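Local coordinates for protein oxidized polyvinyl alcohol hydrolase (Pseudomonas sp. VM15C, PDB 3WWC) that hydrolyses beta-diketones such as nonane-4,6-dione and, in the second step of polyvinyl alcohol degradation, oxidized polyvinyl alcohol, at residues A242-L247 / S287-V292; W25-G30 / V160-K165; P42-K47 / K143-P148. The protein carries 1 engineered substitution. All coordinates share one frame; numbering follows the deposited sequence.

Interaction 1: A242-L247 / S287-V292; sequences AKVGPL and SAQPDV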
ATOM      1  N   ALA A 242      -6.650 -12.745 -13.243  1.00 15.49           N
ATOM      2  CA  ALA A 242      -8.041 -13.196 -13.245  1.00 16.33           C
ATOM      3  C   ALA A 242      -8.428 -13.623 -11.842  1.00 15.96           C
ATOM      4  O   ALA A 242      -9.604 -13.492 -11.430  1.00 16.26           O
ATOM      5  CB  ALA A 242      -8.201 -14.384 -14.208  1.00 16.49           C
ATOM      6  N   LYS A 243      -7.449 -14.151 -11.121  1.00 16.68           N
ATOM      7  CA  LYS A 243      -7.693 -14.598  -9.752  1.00 17.25           C
ATOM      8  C   LYS A 243      -6.506 -14.354  -8.852  1.00 17.69           C
ATOM      9  O   LYS A 243      -5.342 -14.612  -9.219  1.00 19.95           O
ATOM     10  CB  LYS A 243      -8.037 -16.077  -9.692  1.00 21.44           C
ATOM     11  CG  LYS A 243      -8.685 -16.417  -8.354  1.00 25.26           C
ATOM     12  CD  LYS A 243      -9.253 -17.810  -8.280  1.00 29.66           C
ATOM     13  CE  LYS A 243      -9.942 -17.968  -6.930  1.00 31.43           C
ATOM     14  NZ  LYS A 243     -10.596 -19.320  -6.818  1.00 35.59           N
ATOM     15  N   VAL A 244      -6.781 -13.798  -7.683  1.00 14.07           N
ATOM     16  CA  VAL A 244      -5.704 -13.565  -6.723  1.00 12.94           C
ATOM     17  C   VAL A 244      -5.905 -14.473  -5.538  1.00 13.00           C
ATOM     18  O   VAL A 244      -6.982 -15.043  -5.324  1.00 12.04           O
ATOM     19  CB  VAL A 244      -5.606 -12.045  -6.233  1.00 14.18           C
ATOM     20  CG1 VAL A 244      -5.332 -11.156  -7.413  1.00 16.62           C
ATOM     21  CG2 VAL A 244      -6.845 -11.600  -5.478  1.00 15.72           C
ATOM     22  N   GLY A 245      -4.821 -14.656  -4.798  1.00 11.50           N
ATOM     23  CA  GLY A 245      -4.811 -15.435  -3.573  1.00 11.58           C
ATOM     24  C   GLY A 245      -5.734 -14.805  -2.521  1.00 12.12           C
ATOM     25  O   GLY A 245      -6.194 -13.651  -2.669  1.00 10.98           O
ATOM     26  N   PRO A 246      -5.981 -15.492  -1.414  1.00 11.67           N
ATOM     27  CA  PRO A 246      -6.872 -15.016  -0.359  1.00 10.18           C
ATOM     28  C   PRO A 246      -6.340 -13.799   0.379  1.00  8.73           C
ATOM     29  O   PRO A 246      -5.221 -13.837   0.916  1.00 11.23           O
ATOM     30  CB  PRO A 246      -6.988 -16.213   0.565  1.00 11.78           C
ATOM     31  CG  PRO A 246      -6.555 -17.328  -0.222  1.00 14.90           C
ATOM     32  CD  PRO A 246      -5.510 -16.859  -1.136  1.00 12.71           C
ATOM     33  N   LEU A 247      -7.148 -12.737   0.444  1.00  9.02           N
ATOM     34  CA  LEU A 247      -6.750 -11.488   1.066  1.00  8.43           C
ATOM     35  C   LEU A 247      -7.900 -10.796   1.744  1.00  8.85           C
ATOM     36  O   LEU A 247      -9.063 -11.092   1.482  1.00  8.98           O
ATOM     37  CB  LEU A 247      -6.306 -10.470  -0.021  1.00  8.35           C
ATOM     38  CG  LEU A 247      -5.120 -10.839  -0.915  1.00  8.64           C
ATOM     39  CD1 LEU A 247      -5.061  -9.821  -2.091  1.00  8.19           C
ATOM     40  CD2 LEU A 247      -3.802 -10.832  -0.128  1.00 10.83           C
ATOM     41  N   SER A 287     -13.234  -6.214  -4.767  1.00 10.72           N
ATOM     42  CA  SER A 287     -14.526  -6.705  -4.381  1.00 12.12           C
ATOM     43  C   SER A 287     -14.974  -7.837  -5.266  1.00 13.01           C
ATOM     44  O   SER A 287     -15.611  -8.765  -4.768  1.00 15.81           O
ATOM     45  CB  SER A 287     -15.570  -5.582  -4.448  1.00 13.57           C
ATOM     46  OG  SER A 287     -15.285  -4.658  -3.451  1.00 17.64           O
ATOM     47  N   ALA A 288     -14.644  -7.769  -6.553  1.00 11.37           N
ATOM     48  CA  ALA A 288     -15.059  -8.814  -7.486  1.00 12.51           C
ATOM     49  C   ALA A 288     -14.356 -10.139  -7.217  1.00 13.94           C
ATOM     50  O   ALA A 288     -14.866 -11.178  -7.550  1.00 14.85           O
ATOM     51  CB  ALA A 288     -14.813  -8.383  -8.936  1.00 12.17           C
ATOM     52  N   GLN A 289     -13.182 -10.116  -6.606  1.00 13.09           N
ATOM     53  CA  GLN A 289     -12.415 -11.342  -6.346  1.00 12.73           C
ATOM     54  C   GLN A 289     -13.089 -12.198  -5.307  1.00 13.23           C
ATOM     55  O   GLN A 289     -13.402 -11.746  -4.208  1.00 13.73           O
ATOM     56  CB  GLN A 289     -11.000 -10.929  -5.931  1.00 12.29           C
ATOM     57  CG  GLN A 289     -10.233 -10.406  -7.102  1.00 13.24           C
ATOM     58  CD  GLN A 289      -9.923 -11.530  -8.079  1.00 15.83           C
ATOM     59  OE1 GLN A 289      -9.491 -12.615  -7.674  1.00 16.60           O
ATOM     60  NE2 GLN A 289     -10.120 -11.274  -9.348  1.00 17.48           N
ATOM     61  N   PRO A 290     -13.312 -13.484  -5.612  1.00 12.92           N
ATOM     62  CA  PRO A 290     -13.995 -14.351  -4.676  1.00 12.76           C
ATOM     63  C   PRO A 290     -13.332 -14.692  -3.390  1.00 12.59           C
ATOM     64  O   PRO A 290     -14.020 -14.964  -2.419  1.00 14.87           O
ATOM     65  CB  PRO A 290     -14.306 -15.605  -5.509  1.00 14.00           C
ATOM     66  CG  PRO A 290     -13.175 -15.651  -6.468  1.00 13.12           C
ATOM     67  CD  PRO A 290     -12.972 -14.196  -6.858  1.00 15.13           C
ATOM     68  N   ASP A 291     -12.002 -14.684  -3.382  1.00 11.90           N
ATOM     69  CA  ASP A 291     -11.300 -15.002  -2.162  1.00 12.62           C
ATOM     70  C   ASP A 291     -10.756 -13.783  -1.458  1.00 12.10           C
ATOM     71  O   ASP A 291      -9.870 -13.881  -0.629  1.00 12.11           O
ATOM     72  CB  ASP A 291     -10.165 -15.980  -2.441  1.00 15.27           C
ATOM     73  CG  ASP A 291     -10.670 -17.303  -2.932  1.00 21.78           C
ATOM     74  OD1 ASP A 291     -11.847 -17.635  -2.611  1.00 25.62           O
ATOM     75  OD2 ASP A 291      -9.906 -18.017  -3.634  1.00 24.00           O
ATOM     76  N   VAL A 292     -11.313 -12.637  -1.777  1.00 11.12           N
ATOM     77  CA  VAL A 292     -10.893 -11.375  -1.140  1.00 11.04           C
ATOM     78  C   VAL A 292     -12.060 -10.705  -0.445  1.00 11.18           C
ATOM     79  O   VAL A 292     -13.150 -10.597  -1.016  1.00 13.47           O
ATOM     80  CB  VAL A 292     -10.369 -10.386  -2.210  1.00 11.27           C
ATOM     81  CG1 VAL A 292      -9.995  -9.046  -1.562  1.00 11.19           C
ATOM     82  CG2 VAL A 292      -9.171 -10.959  -2.908  1.00 10.84           C
TER
HETATM   83  O   HOH W   1     -13.037 -19.198  -5.487  1.00 32.53           O
HETATM   84  O   HOH W   2      -9.770 -14.184  -5.332  1.00 16.70           O
HETATM   85  O   HOH W   3      -7.523 -17.611  -4.276  1.00 23.93           O
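Leu247 and Val292 pair as a parallel beta bridge where two neighbouring strands, 247-253 and 292-298, of the central sheet of this alpha/beta hydrolase begin. Leu247 N donates to Asp291 O at 3.1 Å, and two CA-H...O contacts, from Pro246 CA to Asp291 O and from Val292 CA to Leu247 O, flank that bond; Leu247 also bonds to the backbone of Val293.

Upstream, the carboxamide of Gln289 bonds to the backbone of 242-247. Its chain is bent at chi2 (-69°), and the two ends of the carboxamide serve one strip of chain. NE2 reaches Ala242 O at 3.1 Å in an almost straight bond that lies in the Gln289 amide plane but approaches well above the plane of the Ala242 carbonyl. OE1 accepts from Val244 N at 3.0 Å, the donor again above the plane of the accepting carbonyl. With one bond as donor and one as acceptor, the buried amide is fixed in its flip. A water adds a second donor to OE1 and bridges it to Val244 O and Asp291 N.

The charged pair lies further out. Lys243 is extended beyond CG and crosses Asp291 obliquely: CE and NZ both border OD2, with a long salt bridge of 3.5 Å from NZ to OD2, while CE also lies near Pro290 CG. One water accepts from NZ, and another donates to OD2 and to Val244 O.

The apolar part joins Val244, Leu247 and Val292; Phe285 and Phe286 of helix 275-288 touch Val244 and Val292 respectively. Val292 CG2 stands anti to the carbonyl carbon, beside the backbone N, and meets Val244 CG2 at 3.5 Å and Leu247 CB at 4.1 Å.

Interaction 2: W25-G30 / V160-K165; sequences WECPAG and VGTKYK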
ATOM      1  N   TRP A  25      11.214 -18.970   6.340  1.00 29.04           N
ATOM      2  CA  TRP A  25      12.004 -17.939   6.972  1.00 25.52           C
ATOM      3  C   TRP A  25      13.467 -18.114   6.604  1.00 25.08           C
ATOM      4  O   TRP A  25      14.069 -19.150   6.875  1.00 23.73           O
ATOM      5  CB  TRP A  25      11.798 -18.005   8.490  1.00 23.70           C
ATOM      6  CG  TRP A  25      10.322 -18.053   8.913  1.00 21.19           C
ATOM      7  CD1 TRP A  25       9.663 -19.087   9.577  1.00 21.66           C
ATOM      8  CD2 TRP A  25       9.328 -17.049   8.674  1.00 18.26           C
ATOM      9  NE1 TRP A  25       8.335 -18.762   9.743  1.00 19.58           N
ATOM     10  CE2 TRP A  25       8.102 -17.523   9.204  1.00 19.98           C
ATOM     11  CE3 TRP A  25       9.353 -15.788   8.064  1.00 16.94           C
ATOM     12  CZ2 TRP A  25       6.900 -16.775   9.132  1.00 17.51           C
ATOM     13  CZ3 TRP A  25       8.160 -15.053   8.001  1.00 16.22           C
ATOM     14  CH2 TRP A  25       6.968 -15.547   8.521  1.00 16.08           C
ATOM     15  N   GLU A  26      14.057 -17.098   5.980  1.00 23.94           N
ATOM     16  CA  GLU A  26      15.457 -17.215   5.577  1.00 23.38           C
ATOM     17  C   GLU A  26      16.039 -15.831   5.338  1.00 21.18           C
ATOM     18  O   GLU A  26      15.311 -14.904   4.979  1.00 19.39           O
ATOM     19  CB  GLU A  26      15.543 -18.024   4.298  1.00 26.86           C
ATOM     20  CG  GLU A  26      14.916 -17.366   3.087  1.00 33.20           C
ATOM     21  CD  GLU A  26      14.711 -18.380   1.982  1.00 37.47           C
ATOM     22  OE1 GLU A  26      15.660 -19.188   1.754  1.00 40.70           O
ATOM     23  OE2 GLU A  26      13.619 -18.381   1.358  1.00 39.77           O
ATOM     24  N   CYS A  27      17.340 -15.682   5.561  1.00 19.48           N
ATOM     25  CA  CYS A  27      18.001 -14.397   5.310  1.00 19.43           C
ATOM     26  C   CYS A  27      19.138 -14.581   4.344  1.00 19.48           C
ATOM     27  O   CYS A  27      19.611 -15.705   4.150  1.00 20.18           O
ATOM     28  CB  CYS A  27      18.644 -13.814   6.552  1.00 19.75           C
ATOM     29  SG  CYS A  27      17.544 -13.143   7.837  1.00 23.52           S
ATOM     30  N   PRO A  28      19.540 -13.500   3.651  1.00 18.76           N
ATOM     31  CA  PRO A  28      20.682 -13.623   2.738  1.00 17.91           C
ATOM     32  C   PRO A  28      21.794 -14.061   3.677  1.00 18.47           C
ATOM     33  O   PRO A  28      21.871 -13.632   4.834  1.00 16.72           O
ATOM     34  CB  PRO A  28      20.905 -12.191   2.277  1.00 19.37           C
ATOM     35  CG  PRO A  28      19.503 -11.617   2.300  1.00 18.87           C
ATOM     36  CD  PRO A  28      18.896 -12.166   3.533  1.00 18.10           C
ATOM     37  N   ALA A  29      22.687 -14.904   3.187  1.00 18.43           N
ATOM     38  CA  ALA A  29      23.743 -15.432   4.046  1.00 20.00           C
ATOM     39  C   ALA A  29      24.521 -14.437   4.835  1.00 20.69           C
ATOM     40  O   ALA A  29      25.093 -13.470   4.275  1.00 22.31           O
ATOM     41  CB  ALA A  29      24.710 -16.264   3.225  1.00 19.88           C
ATOM     42  N   GLY A  30      24.558 -14.685   6.131  1.00 21.30           N
ATOM     43  CA  GLY A  30      25.322 -13.848   7.021  1.00 23.16           C
ATOM     44  C   GLY A  30      24.627 -12.583   7.473  1.00 23.09           C
ATOM     45  O   GLY A  30      25.216 -11.825   8.262  1.00 23.55           O
ATOM     46  N   VAL A 160      13.253 -11.197   8.670  1.00 10.46           N
ATOM     47  CA  VAL A 160      12.936 -10.808  10.048  1.00 10.64           C
ATOM     48  C   VAL A 160      12.340 -12.023  10.789  1.00 11.28           C
ATOM     49  O   VAL A 160      12.560 -12.180  11.976  1.00 12.12           O
ATOM     50  CB  VAL A 160      11.947  -9.597  10.052  1.00 10.38           C
ATOM     51  CG1 VAL A 160      11.494  -9.263  11.458  1.00 12.85           C
ATOM     52  CG2 VAL A 160      12.642  -8.399   9.437  1.00 10.55           C
ATOM     53  N   GLY A 161      11.597 -12.857  10.067  1.00 11.67           N
ATOM     54  CA  GLY A 161      10.954 -14.024  10.673  1.00 12.50           C
ATOM     55  C   GLY A 161      11.930 -15.068  11.168  1.00 14.59           C
ATOM     56  O   GLY A 161      11.485 -16.020  11.784  1.00 16.08           O
ATOM     57  N   THR A 162      13.214 -14.930  10.847  1.00 13.82           N
ATOM     58  CA  THR A 162      14.195 -15.876  11.396  1.00 15.28           C
ATOM     59  C   THR A 162      14.581 -15.397  12.792  1.00 16.53           C
ATOM     60  O   THR A 162      15.164 -16.172  13.570  1.00 18.54           O
ATOM     61  CB  THR A 162      15.485 -16.005  10.507  1.00 13.60           C
ATOM     62  OG1 THR A 162      16.214 -14.766  10.551  1.00 16.37           O
ATOM     63  CG2 THR A 162      15.154 -16.420   9.087  1.00 15.37           C
ATOM     64  N   LYS A 163      14.292 -14.147  13.157  1.00 16.50           N
ATOM     65  CA  LYS A 163      14.671 -13.636  14.471  1.00 17.47           C
ATOM     66  C   LYS A 163      13.506 -13.394  15.423  1.00 17.36           C
ATOM     67  O   LYS A 163      13.636 -13.483  16.678  1.00 18.92           O
ATOM     68  CB  LYS A 163      15.464 -12.316  14.333  1.00 21.22           C
ATOM     69  CG  LYS A 163      16.056 -11.851  15.673  1.00 25.64           C
ATOM     70  CD  LYS A 163      16.759 -10.513  15.566  1.00 31.21           C
ATOM     71  CE  LYS A 163      16.639  -9.686  16.861  1.00 31.74           C
ATOM     72  NZ  LYS A 163      17.238 -10.363  18.042  1.00 35.10           N
ATOM     73  N   TYR A 164      12.363 -13.041  14.853  1.00 15.55           N
ATOM     74  CA  TYR A 164      11.164 -12.807  15.638  1.00 14.46           C
ATOM     75  C   TYR A 164      10.089 -13.751  15.101  1.00 14.16           C
ATOM     76  O   TYR A 164      10.088 -14.072  13.918  1.00 16.44           O
ATOM     77  CB  TYR A 164      10.733 -11.346  15.482  1.00 15.06           C
ATOM     78  CG  TYR A 164      11.722 -10.368  16.054  1.00 17.67           C
ATOM     79  CD1 TYR A 164      12.601  -9.674  15.217  1.00 20.71           C
ATOM     80  CD2 TYR A 164      11.833 -10.176  17.446  1.00 19.75           C
ATOM     81  CE1 TYR A 164      13.563  -8.822  15.734  1.00 22.08           C
ATOM     82  CE2 TYR A 164      12.805  -9.316  17.976  1.00 20.73           C
ATOM     83  CZ  TYR A 164      13.656  -8.651  17.101  1.00 23.09           C
ATOM     84  OH  TYR A 164      14.607  -7.759  17.559  1.00 25.08           O
ATOM     85  N   LYS A 165       9.194 -14.222  15.969  1.00 13.42           N
ATOM     86  CA  LYS A 165       8.123 -15.158  15.584  1.00 13.89           C
ATOM     87  C   LYS A 165       7.018 -14.383  14.900  1.00 12.66           C
ATOM     88  O   LYS A 165       6.382 -13.526  15.501  1.00 14.05           O
ATOM     89  CB  LYS A 165       7.547 -15.844  16.813  1.00 15.58           C
ATOM     90  CG  LYS A 165       8.576 -16.709  17.507  1.00 20.59           C
ATOM     91  CD  LYS A 165       7.902 -17.466  18.653  1.00 22.99           C
ATOM     92  CE  LYS A 165       8.948 -18.284  19.414  1.00 26.26           C
ATOM     93  NZ  LYS A 165       8.387 -18.787  20.705  1.00 30.23           N
TER
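Thr162, Trp25 and Gly161 carry this surface contact, in which the N-terminal loop ahead of strand 36-43 lies across the turn that follows helix 148-160. Thr162 contributes through both branches. Its methyl CG2 presses against the backbone of the opposing loop, 3.4 Å from Trp25 C and equally near Glu26 N, and also borders Trp25 CB. Its hydroxyl OG1 sits between the backbone N and the carbonyl carbon (chi1 68°), where it bonds to Cys159 O, three residues back in the helix, and lies 3.4 Å from Cys27 SG.

Trp25 lays its indole over Gly161. The carbonyl oxygen Gly161 O stands over one face, 3.6 Å above the plane and displaced toward the rim, with CG as its nearest ring atom. On the six-membered ring, CE3 meets Gly161 CA at 3.5 Å. Gly161 has no side chain, and the ring lies directly against its backbone. The turn beneath is pinned by Val160 O, which accepts from both Lys163 N and Tyr164 N. Beyond the turn, Trp25 also touches Ala168.

Cys27 adds the covalent link: its SG is joined to Cys159 SG in a disulfide, so the loop is tied to the last turn of the helix beside the place where Thr162 packs. The chemistry is therefore divided. The segments themselves meet by van der Waals contact, which includes a carbonyl oxygen over the indole and a hydroxyl beside the sulfur, while the covalent S-S bond joins the loop 25-30 to helix 148-160.

Interaction 3: P42-K47 / K143-P148; sequences PHKGMK and KNDEGP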
ATOM      1  N   PRO A  42      20.986  -6.937   1.140  1.00 12.28           N
ATOM      2  CA  PRO A  42      21.161  -7.155  -0.300  1.00 12.99           C
ATOM      3  C   PRO A  42      19.930  -7.692  -0.974  1.00 13.98           C
ATOM      4  O   PRO A  42      19.394  -8.708  -0.534  1.00 16.64           O
ATOM      5  CB  PRO A  42      22.301  -8.175  -0.346  1.00 14.24           C
ATOM      6  CG  PRO A  42      21.996  -9.043   0.844  1.00 13.70           C
ATOM      7  CD  PRO A  42      21.589  -8.016   1.932  1.00 12.44           C
ATOM      8  N   HIS A  43      19.489  -7.005  -2.017  1.00 13.23           N
ATOM      9  CA  HIS A  43      18.370  -7.496  -2.799  1.00 14.52           C
ATOM     10  C   HIS A  43      18.443  -6.981  -4.236  1.00 15.49           C
ATOM     11  O   HIS A  43      18.444  -5.790  -4.468  1.00 15.57           O
ATOM     12  CB  HIS A  43      17.018  -7.053  -2.179  1.00 12.90           C
ATOM     13  CG  HIS A  43      15.834  -7.717  -2.820  1.00 12.57           C
ATOM     14  ND1 HIS A  43      15.523  -9.045  -2.608  1.00 13.43           N
ATOM     15  CD2 HIS A  43      14.977  -7.275  -3.763  1.00 12.76           C
ATOM     16  CE1 HIS A  43      14.522  -9.387  -3.398  1.00 12.14           C
ATOM     17  NE2 HIS A  43      14.168  -8.328  -4.106  1.00 14.29           N
ATOM     18  N   LYS A  44      18.464  -7.891  -5.203  1.00 18.71           N
ATOM     19  CA  LYS A  44      18.505  -7.521  -6.631  1.00 18.85           C
ATOM     20  C   LYS A  44      19.543  -6.447  -6.997  1.00 19.77           C
ATOM     21  O   LYS A  44      19.247  -5.523  -7.742  1.00 20.81           O
ATOM     22  CB  LYS A  44      17.111  -7.092  -7.117  1.00 19.50           C
ATOM     23  CG  LYS A  44      16.131  -8.306  -7.226  1.00 19.48           C
ATOM     24  CD  LYS A  44      14.728  -7.866  -7.695  1.00 19.29           C
ATOM     25  CE  LYS A  44      13.814  -9.073  -7.880  1.00 20.19           C
ATOM     26  NZ  LYS A  44      12.426  -8.644  -8.285  1.00 16.82           N
ATOM     27  N   GLY A  45      20.746  -6.575  -6.447  1.00 19.17           N
ATOM     28  CA  GLY A  45      21.796  -5.613  -6.734  1.00 19.91           C
ATOM     29  C   GLY A  45      21.728  -4.293  -5.979  1.00 18.77           C
ATOM     30  O   GLY A  45      22.553  -3.401  -6.211  1.00 19.47           O
ATOM     31  N   MET A  46      20.723  -4.130  -5.129  1.00 16.63           N
ATOM     32  CA  MET A  46      20.603  -2.907  -4.329  1.00 15.10           C
ATOM     33  C   MET A  46      20.898  -3.237  -2.876  1.00 14.00           C
ATOM     34  O   MET A  46      20.902  -4.403  -2.497  1.00 14.39           O
ATOM     35  CB  MET A  46      19.168  -2.365  -4.417  1.00 16.27           C
ATOM     36  CG  MET A  46      18.763  -1.972  -5.847  1.00 17.46           C
ATOM     37  SD  MET A  46      17.007  -1.339  -5.904  1.00 20.56           S
ATOM     38  CE  MET A  46      17.224   0.103  -5.479  1.00 21.56           C
ATOM     39  N   LYS A  47      21.179  -2.205  -2.084  1.00 14.34           N
ATOM     40  CA  LYS A  47      21.387  -2.353  -0.653  1.00 12.63           C
ATOM     41  C   LYS A  47      20.231  -1.578  -0.075  1.00 11.97           C
ATOM     42  O   LYS A  47      20.105  -0.370  -0.315  1.00 11.97           O
ATOM     43  CB  LYS A  47      22.637  -1.681  -0.216  1.00 15.12           C
ATOM     44  CG  LYS A  47      23.716  -2.187  -1.083  1.00 22.21           C
ATOM     45  CD  LYS A  47      24.399  -3.268  -0.454  1.00 27.48           C
ATOM     46  CE  LYS A  47      25.803  -2.718  -0.256  1.00 30.87           C
ATOM     47  NZ  LYS A  47      26.804  -3.770   0.047  1.00 34.72           N
ATOM     48  N   LYS A 143       5.088  -4.535 -17.018  1.00 12.30           N
ATOM     49  CA  LYS A 143       3.738  -5.074 -17.162  1.00 12.47           C
ATOM     50  C   LYS A 143       3.646  -6.438 -16.501  1.00 13.47           C
ATOM     51  O   LYS A 143       2.588  -6.814 -16.051  1.00 16.48           O
ATOM     52  CB  LYS A 143       3.333  -5.257 -18.631  1.00 11.17           C
ATOM     53  CG  LYS A 143       2.977  -3.998 -19.261  1.00 12.93           C
ATOM     54  CD  LYS A 143       2.656  -4.255 -20.750  1.00 15.78           C
ATOM     55  CE  LYS A 143       1.990  -3.059 -21.356  1.00 17.22           C
ATOM     56  NZ  LYS A 143       1.635  -3.442 -22.766  1.00 21.03           N
ATOM     57  N   ASN A 144       4.727  -7.207 -16.423  1.00 14.47           N
ATOM     58  CA  ASN A 144       4.513  -8.472 -15.750  1.00 17.14           C
ATOM     59  C   ASN A 144       5.693  -8.899 -14.888  1.00 17.03           C
ATOM     60  O   ASN A 144       5.967 -10.086 -14.720  1.00 19.33           O
ATOM     61  CB  ASN A 144       4.066  -9.578 -16.749  1.00 21.02           C
ATOM     62  CG  ASN A 144       2.539  -9.465 -17.154  1.00 24.70           C
ATOM     63  OD1 ASN A 144       1.636  -9.826 -16.388  1.00 24.58           O
ATOM     64  ND2 ASN A 144       2.280  -8.951 -18.370  1.00 24.79           N
ATOM     65  N   ASP A 145       6.374  -7.909 -14.331  1.00 13.58           N
ATOM     66  CA  ASP A 145       7.468  -8.109 -13.398  1.00 12.94           C
ATOM     67  C   ASP A 145       7.099  -7.190 -12.222  1.00 11.86           C
ATOM     68  O   ASP A 145       6.952  -5.981 -12.411  1.00 10.88           O
ATOM     69  CB  ASP A 145       8.808  -7.675 -13.999  1.00 13.40           C
ATOM     70  CG  ASP A 145      10.000  -8.001 -13.085  1.00 17.79           C
ATOM     71  OD1 ASP A 145       9.977  -7.763 -11.838  1.00 14.21           O
ATOM     72  OD2 ASP A 145      11.006  -8.479 -13.641  1.00 22.98           O
ATOM     73  N   GLU A 146       6.986  -7.783 -11.034  1.00 11.39           N
ATOM     74  CA  GLU A 146       6.577  -7.061  -9.824  1.00 10.49           C
ATOM     75  C   GLU A 146       7.479  -5.906  -9.506  1.00 10.55           C
ATOM     76  O   GLU A 146       7.042  -4.917  -8.910  1.00  9.98           O
ATOM     77  CB  GLU A 146       6.534  -8.022  -8.626  1.00 10.85           C
ATOM     78  CG  GLU A 146       7.904  -8.551  -8.227  1.00  9.85           C
ATOM     79  CD  GLU A 146       7.833  -9.588  -7.101  1.00 12.33           C
ATOM     80  OE1 GLU A 146       7.007  -9.421  -6.190  1.00 11.70           O
ATOM     81  OE2 GLU A 146       8.610 -10.579  -7.122  1.00 13.96           O
ATOM     82  N   GLY A 147       8.740  -5.986  -9.907  1.00  8.83           N
ATOM     83  CA  GLY A 147       9.657  -4.895  -9.557  1.00 10.21           C
ATOM     84  C   GLY A 147      10.435  -5.165  -8.279  1.00  9.95           C
ATOM     85  O   GLY A 147      10.019  -5.976  -7.466  1.00  9.97           O
ATOM     86  N   PRO A 148      11.500  -4.405  -8.024  1.00  9.42           N
ATOM     87  CA  PRO A 148      12.325  -4.652  -6.847  1.00  9.13           C
ATOM     88  C   PRO A 148      11.818  -4.275  -5.478  1.00  9.89           C
ATOM     89  O   PRO A 148      12.376  -4.744  -4.514  1.00 12.23           O
ATOM     90  CB  PRO A 148      13.674  -3.991  -7.195  1.00 11.28           C
ATOM     91  CG  PRO A 148      13.361  -3.013  -8.288  1.00 12.35           C
ATOM     92  CD  PRO A 148      12.070  -3.415  -8.957  1.00 10.19           C
TER
HETATM   93  O   HOH W   4      10.732 -10.950  -8.583  1.00 19.51           O
HETATM   94  O   HOH W   5      12.162  -6.888 -10.298  1.00 19.68           O
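Lys44 reaches across to Pro148 and Gly147 from the tip of the beta hairpin formed by strands 36-43 and 46-53, whose type I' turn runs from His43 to Met46. From CB, which points toward the opposite segment, CG leaves anti to the carbonyl carbon (chi1 -71°), and the chain beyond it is extended. CD lies against the proline ring, 4.0 Å from Pro148 CB, the two side chains crossing at about a right angle. CE leads on to NZ, which stops 3.7 Å from Gly147 O without bonding to it and is hydrogen-bonded instead to Ser151 OG and to two waters. One water, 2.7 Å from Lys44 NZ, accepts from it and donates to Asp145 OD1; the other, 2.9 Å from NZ, bridges likewise to Glu146 OE2, which also forms a salt bridge with Arg190. Asp145 OD1 in addition accepts from Gly147 N at 2.9 Å, closing an Asx turn. Beside the lysine, His43 NE2 is hydrogen-bonded to Ser151 OG, and Met46 SD lies loosely against Pro148. The hairpin tip thus rests on the N-terminal end of helix 148-160, with Gly147 at the N-cap and His43 also touching Phe152 and Ala155.

In the fold
From the N terminus, segment 25-30 comes first and meets 160-165, so interaction 2 closes a loop of about 130 residues that includes the first strands of the sheet and helix 148-160. Interaction 3 is nested inside it, joining the outermost hairpin to the start of that same helix, whose far end interaction 2 holds. The two touch directly, Pro28 CB lying 3.6 Å from Pro42 CG. Interaction 1 follows in series, after both have closed: its shorter loop spans strands 247-253, 259-263 and 269-274 and helix 275-288. Its centre is about 29 Å from that of interaction 2 and 25 Å from that of interaction 3, toward the other edge of the sheet.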